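Local coordinates for protein halogenase (Chondromyces crocatus, PDB 3E1T) that probably chlorinates a precursor of the myxobacterial natural product chondrochloren, using bound flavin-adenine dinucleotide as cofactor, at residues A323-R328 with E345-R350; N331-L334 with S339-R342. One frame throughout, in Å; residues are numbered along the deposited sequence.

Contact 1 (A323-R328 with E345-R350); sequences ALLVAR and EEFERR
Val-326 and Phe-347 meet through a CH-pi contact. The methyl CG2 of Val-326 lies 3.4 Å from the centroid of the Phe-347 ring and 16° off the ring normal, so it sits over the face, displaced slightly toward CE1 and CZ. The ring reaches this methyl because its CG is anti to the backbone N (chi1 151°), which carries it alongside the valine.

Purely apolar touches complete the interface. Leu-325 CB meets the edge of the same ring at CD1, 3.7 Å away. Beyond it the leucine crosses the aliphatic base of Arg-350 at about a right angle, with Leu-325 CD1 3.6 Å from Arg-350 CB. A leucine in place of Phe-347 would probably leave the Val-326 methyl without its aromatic face and open a gap beside Leu-325 CB.

Within 345-350, Glu-346, Arg-349 and Arg-350 form a salt-bridge network. Arg-349 grips Glu-346 side-on, NH2 to OE2 at 2.8 Å and NE to OE1, both oxygens approached from above the carboxylate plane. Arg-350 NE adds only charge attraction to Glu-346 OE2, since no N-H points at that oxygen.

The segments, on helices 315-333 and 340-368, run antiparallel (166°) with axes 9.0 Å apart, and no hydrogen bond spans them. Cohesion between 323-328 and 345-350 therefore rests on dispersion and one aromatic face, with no ionic pair across the two.

Contact 2 (N331-L334 with S339-R342); sequences NTCL and SEQR
Cys-333 and Glu-340 are brought together by matching first torsions: in each the gamma atom is anti to the carbonyl carbon and beside the backbone N (chi1 -70° for the cysteine, -78° for the glutamate). The CB of Cys-333 already points toward 339-342, and this rotation brings its SG to within 3.7 Å of Glu-340 CA. The same sulfur lies 3.8 Å from Glu-340 CG and equally far from the carbonyl oxygen of Ser-339. One thiol thus rests against the backbone and the CG methylene of Glu-340 at the start of the next helix. Neither a hydrogen bond nor a disulfide is involved, and the contact is small, burying 96 Å² in total. Cys-333 and Glu-340 are also the pair whose CA atoms come nearest across the two segments, 6.2 Å.

The arrangement is the turn of an antiparallel helical hairpin: helix 315-333 gives way to a short non-helical connection, and helix 340-368 sets off from it. Ser-339 occupies the N-cap of the second helix. Its OG accepts from Arg-342 N over 3.2 Å, with an N-H...O angle of 166°, so a nearly straight bond satisfies an amide of the first turn that has no helical carbonyl before it.

Beyond CG the Glu-340 chain is extended, leading the carboxylate away from the sulfur to Arg-143 and Arg-162, both of which form salt bridges with OE2. These two positive groups would be expected to favour the ionised carboxylate. Phe-163 touches the side chains of both Cys-333 and Glu-340, so the turn packs against strand 163-166, an inner strand of the parallel sheet, while Cys-343, one turn into helix 340-368, also touches Cys-333.

Overall arrangement
Both contacts join helix 315-333 to helix 340-368, at two levels of one antiparallel helical hairpin. Contact 2 lies at the turn, where only five residue steps separate its segments; contact 1 lies farther up the pair, its centre about 10 Å from that of contact 2. Contact 1 is buried and contact 2 only partly so, with centres about 16 and 26 Å from the centre of the chain. In contact 1 the Val-326 side chain is about 11 Å from the bound flavin-adenine dinucleotide, too far for direct contact. On the same segment, Ala-323, Leu-324 and Ala-327 lie against helix 17-27, which follows the glycine-rich turn, probably of Rossmann type, at the flavin.

Contact 1 (A323-R328 with E345-R350)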
loop_
_atom_site.group_PDB
_atom_site.type_symbol
_atom_site.label_atom_id
_atom_site.label_comp_id
_atom_site.label_asym_id
_atom_site.label_seq_id
_atom_site.Cartn_x
_atom_site.Cartn_y
_atom_site.Cartn_z
ATOM N N ALA A 323 0.302 -2.017 11.387
ATOM C CA ALA A 323 -0.543 -1.612 12.538
ATOM C C ALA A 323 -0.676 -2.716 13.588
ATOM O O ALA A 323 -0.407 -2.479 14.759
ATOM C CB ALA A 323 -1.907 -1.153 12.073
ATOM N N LEU A 324 -1.058 -3.921 13.168
ATOM C CA LEU A 324 -1.048 -5.109 14.039
ATOM C C LEU A 324 0.283 -5.392 14.726
ATOM O O LEU A 324 0.313 -5.773 15.900
ATOM C CB LEU A 324 -1.462 -6.351 13.250
ATOM C CG LEU A 324 -1.499 -7.724 13.933
ATOM C CD1 LEU A 324 -2.638 -7.824 14.957
ATOM C CD2 LEU A 324 -1.639 -8.805 12.870
ATOM N N LEU A 325 1.377 -5.269 13.979
ATOM C CA LEU A 325 2.711 -5.520 14.501
ATOM C C LEU A 325 3.102 -4.477 15.544
ATOM O O LEU A 325 3.754 -4.790 16.544
ATOM C CB LEU A 325 3.738 -5.509 13.361
ATOM C CG LEU A 325 3.659 -6.626 12.316
ATOM C CD1 LEU A 325 4.655 -6.343 11.203
ATOM C CD2 LEU A 325 3.930 -7.963 12.961
ATOM N N VAL A 326 2.733 -3.231 15.291
ATOM C CA VAL A 326 3.042 -2.165 16.243
ATOM C C VAL A 326 2.133 -2.328 17.460
ATOM O O VAL A 326 2.599 -2.230 18.592
ATOM C CB VAL A 326 2.933 -0.762 15.611
ATOM C CG1 VAL A 326 2.908 0.327 16.687
ATOM C CG2 VAL A 326 4.100 -0.524 14.708
ATOM N N ALA A 327 0.861 -2.637 17.215
ATOM C CA ALA A 327 -0.112 -2.885 18.296
ATOM C C ALA A 327 0.383 -3.957 19.246
ATOM O O ALA A 327 0.262 -3.795 20.454
ATOM C CB ALA A 327 -1.463 -3.264 17.735
ATOM N N ARG A 328 0.949 -5.038 18.700
ATOM C CA ARG A 328 1.525 -6.120 19.502
ATOM C C ARG A 328 2.735 -5.700 20.307
ATOM O O ARG A 328 2.923 -6.165 21.442
ATOM C CB ARG A 328 1.907 -7.320 18.639
ATOM C CG ARG A 328 0.726 -8.124 18.179
ATOM C CD ARG A 328 1.156 -9.290 17.334
ATOM N NE ARG A 328 -0.029 -9.972 16.820
ATOM C CZ ARG A 328 -0.035 -10.808 15.792
ATOM N NH1 ARG A 328 1.090 -11.080 15.138
ATOM N NH2 ARG A 328 -1.174 -11.359 15.414
ATOM N N GLU A 345 12.013 -4.231 17.433
ATOM C CA GLU A 345 12.907 -4.891 16.489
ATOM C C GLU A 345 12.168 -5.986 15.723
ATOM O O GLU A 345 12.393 -6.168 14.528
ATOM C CB GLU A 345 14.126 -5.479 17.194
ATOM C CG GLU A 345 15.226 -4.472 17.463
ATOM C CD GLU A 345 16.423 -5.094 18.166
ATOM O OE1 GLU A 345 16.229 -6.079 18.934
ATOM O OE2 GLU A 345 17.559 -4.594 17.950
ATOM N N GLU A 346 11.274 -6.693 16.411
ATOM C CA GLU A 346 10.438 -7.716 15.784
ATOM C C GLU A 346 9.452 -7.117 14.788
ATOM O O GLU A 346 9.241 -7.658 13.703
ATOM C CB GLU A 346 9.687 -8.525 16.844
ATOM C CG GLU A 346 8.988 -9.784 16.303
ATOM C CD GLU A 346 9.964 -10.862 15.817
ATOM O OE1 GLU A 346 11.199 -10.630 15.795
ATOM O OE2 GLU A 346 9.488 -11.950 15.440
ATOM N N PHE A 347 8.833 -6.008 15.183
ATOM C CA PHE A 347 7.975 -5.242 14.318
ATOM C C PHE A 347 8.667 -4.868 12.983
ATOM O O PHE A 347 8.147 -5.178 11.919
ATOM C CB PHE A 347 7.525 -3.983 15.070
ATOM C CG PHE A 347 7.246 -2.801 14.183
ATOM C CD1 PHE A 347 6.321 -2.884 13.152
ATOM C CD2 PHE A 347 7.900 -1.600 14.394
ATOM C CE1 PHE A 347 6.046 -1.791 12.351
ATOM C CE2 PHE A 347 7.642 -0.508 13.599
ATOM C CZ PHE A 347 6.699 -0.602 12.566
ATOM N N GLU A 348 9.819 -4.199 13.057
ATOM C CA GLU A 348 10.565 -3.796 11.862
ATOM C C GLU A 348 10.998 -4.994 11.001
ATOM O O GLU A 348 10.879 -4.961 9.769
ATOM C CB GLU A 348 11.761 -2.907 12.226
ATOM C CG GLU A 348 12.419 -2.261 10.989
ATOM C CD GLU A 348 13.219 -1.017 11.275
ATOM O OE1 GLU A 348 14.217 -0.787 10.551
ATOM O OE2 GLU A 348 12.832 -0.233 12.173
ATOM N N ARG A 349 11.458 -6.059 11.653
ATOM C CA ARG A 349 11.902 -7.258 10.959
ATOM C C ARG A 349 10.765 -7.863 10.129
ATOM O O ARG A 349 10.924 -8.085 8.943
ATOM C CB ARG A 349 12.436 -8.279 11.969
ATOM C CG ARG A 349 13.114 -9.477 11.337
ATOM C CD ARG A 349 13.434 -10.557 12.392
ATOM N NE ARG A 349 12.221 -11.169 12.945
ATOM C CZ ARG A 349 11.601 -12.229 12.417
ATOM N NH1 ARG A 349 12.065 -12.803 11.306
ATOM N NH2 ARG A 349 10.513 -12.713 13.000
ATOM N N ARG A 350 9.619 -8.094 10.764
ATOM C CA ARG A 350 8.421 -8.622 10.115
ATOM C C ARG A 350 7.888 -7.719 8.996
ATOM O O ARG A 350 7.489 -8.203 7.935
ATOM C CB ARG A 350 7.326 -8.804 11.157
ATOM C CG ARG A 350 6.931 -10.219 11.492
ATOM C CD ARG A 350 7.853 -10.846 12.487
ATOM N NE ARG A 350 7.107 -11.702 13.405
ATOM C CZ ARG A 350 6.780 -12.971 13.183
ATOM N NH1 ARG A 350 7.126 -13.590 12.053
ATOM N NH2 ARG A 350 6.103 -13.626 14.108
#

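Contact 2 (N331-L334 with S339-R342)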
loop_
_atom_site.group_PDB
_atom_site.type_symbol
_atom_site.label_atom_id
_atom_site.label_comp_id
_atom_site.label_asym_id
_atom_site.label_seq_id
_atom_site.Cartn_x
_atom_site.Cartn_y
_atom_site.Cartn_z
ATOM N N ASN A 331 1.071 -3.393 23.067
ATOM C CA ASN A 331 0.289 -4.196 24.024
ATOM C C ASN A 331 1.162 -5.094 24.897
ATOM O O ASN A 331 0.805 -5.384 26.041
ATOM C CB ASN A 331 -0.777 -5.040 23.314
ATOM C CG ASN A 331 -1.936 -4.213 22.795
ATOM O OD1 ASN A 331 -2.182 -3.089 23.261
ATOM N ND2 ASN A 331 -2.672 -4.769 21.828
ATOM N N THR A 332 2.307 -5.516 24.365
ATOM C CA THR A 332 3.238 -6.378 25.096
ATOM C C THR A 332 4.137 -5.591 26.060
ATOM O O THR A 332 4.499 -6.085 27.125
ATOM C CB THR A 332 4.096 -7.226 24.132
ATOM O OG1 THR A 332 3.238 -7.976 23.263
ATOM C CG2 THR A 332 4.979 -8.195 24.892
ATOM N N CYS A 333 4.490 -4.368 25.679
ATOM C CA CYS A 333 5.316 -3.496 26.513
ATOM C C CYS A 333 4.505 -2.818 27.622
ATOM O O CYS A 333 4.998 -2.631 28.733
ATOM C CB CYS A 333 6.030 -2.453 25.652
ATOM S SG CYS A 333 7.322 -3.164 24.602
ATOM N N LEU A 334 3.262 -2.455 27.315
ATOM C CA LEU A 334 2.367 -1.864 28.306
ATOM C C LEU A 334 1.910 -2.884 29.352
ATOM O O LEU A 334 1.274 -2.519 30.346
ATOM C CB LEU A 334 1.159 -1.222 27.633
ATOM C CG LEU A 334 1.386 0.055 26.830
ATOM C CD1 LEU A 334 0.081 0.477 26.194
ATOM C CD2 LEU A 334 1.959 1.177 27.687
ATOM N N SER A 339 10.905 -6.456 26.259
ATOM C CA SER A 339 11.488 -5.115 26.290
ATOM C C SER A 339 11.059 -4.357 25.043
ATOM O O SER A 339 10.660 -4.971 24.043
ATOM C CB SER A 339 13.010 -5.188 26.349
ATOM O OG SER A 339 13.534 -5.760 25.164
ATOM N N GLU A 340 11.139 -3.030 25.098
ATOM C CA GLU A 340 10.829 -2.209 23.932
ATOM C C GLU A 340 11.688 -2.591 22.719
ATOM O O GLU A 340 11.171 -2.717 21.605
ATOM C CB GLU A 340 10.935 -0.721 24.262
ATOM C CG GLU A 340 9.728 -0.203 25.038
ATOM C CD GLU A 340 9.677 1.312 25.146
ATOM O OE1 GLU A 340 10.516 2.000 24.518
ATOM O OE2 GLU A 340 8.786 1.814 25.865
ATOM N N GLN A 341 12.977 -2.826 22.946
ATOM C CA GLN A 341 13.874 -3.198 21.861
ATOM C C GLN A 341 13.478 -4.511 21.187
ATOM O O GLN A 341 13.402 -4.563 19.964
ATOM C CB GLN A 341 15.332 -3.238 22.308
ATOM C CG GLN A 341 16.296 -3.298 21.138
ATOM C CD GLN A 341 17.648 -2.723 21.466
ATOM O OE1 GLN A 341 18.499 -3.403 22.039
ATOM N NE2 GLN A 341 17.863 -1.462 21.094
ATOM N N ARG A 342 13.221 -5.560 21.975
ATOM C CA ARG A 342 12.835 -6.859 21.413
ATOM C C ARG A 342 11.550 -6.766 20.596
ATOM O O ARG A 342 11.469 -7.326 19.502
ATOM C CB ARG A 342 12.713 -7.952 22.488
ATOM C CG ARG A 342 12.251 -9.296 21.926
ATOM C CD ARG A 342 12.512 -10.484 22.852
ATOM N NE ARG A 342 12.601 -11.730 22.085
ATOM C CZ ARG A 342 12.615 -12.960 22.602
ATOM N NH1 ARG A 342 12.547 -13.154 23.919
ATOM N NH2 ARG A 342 12.694 -14.009 21.788
#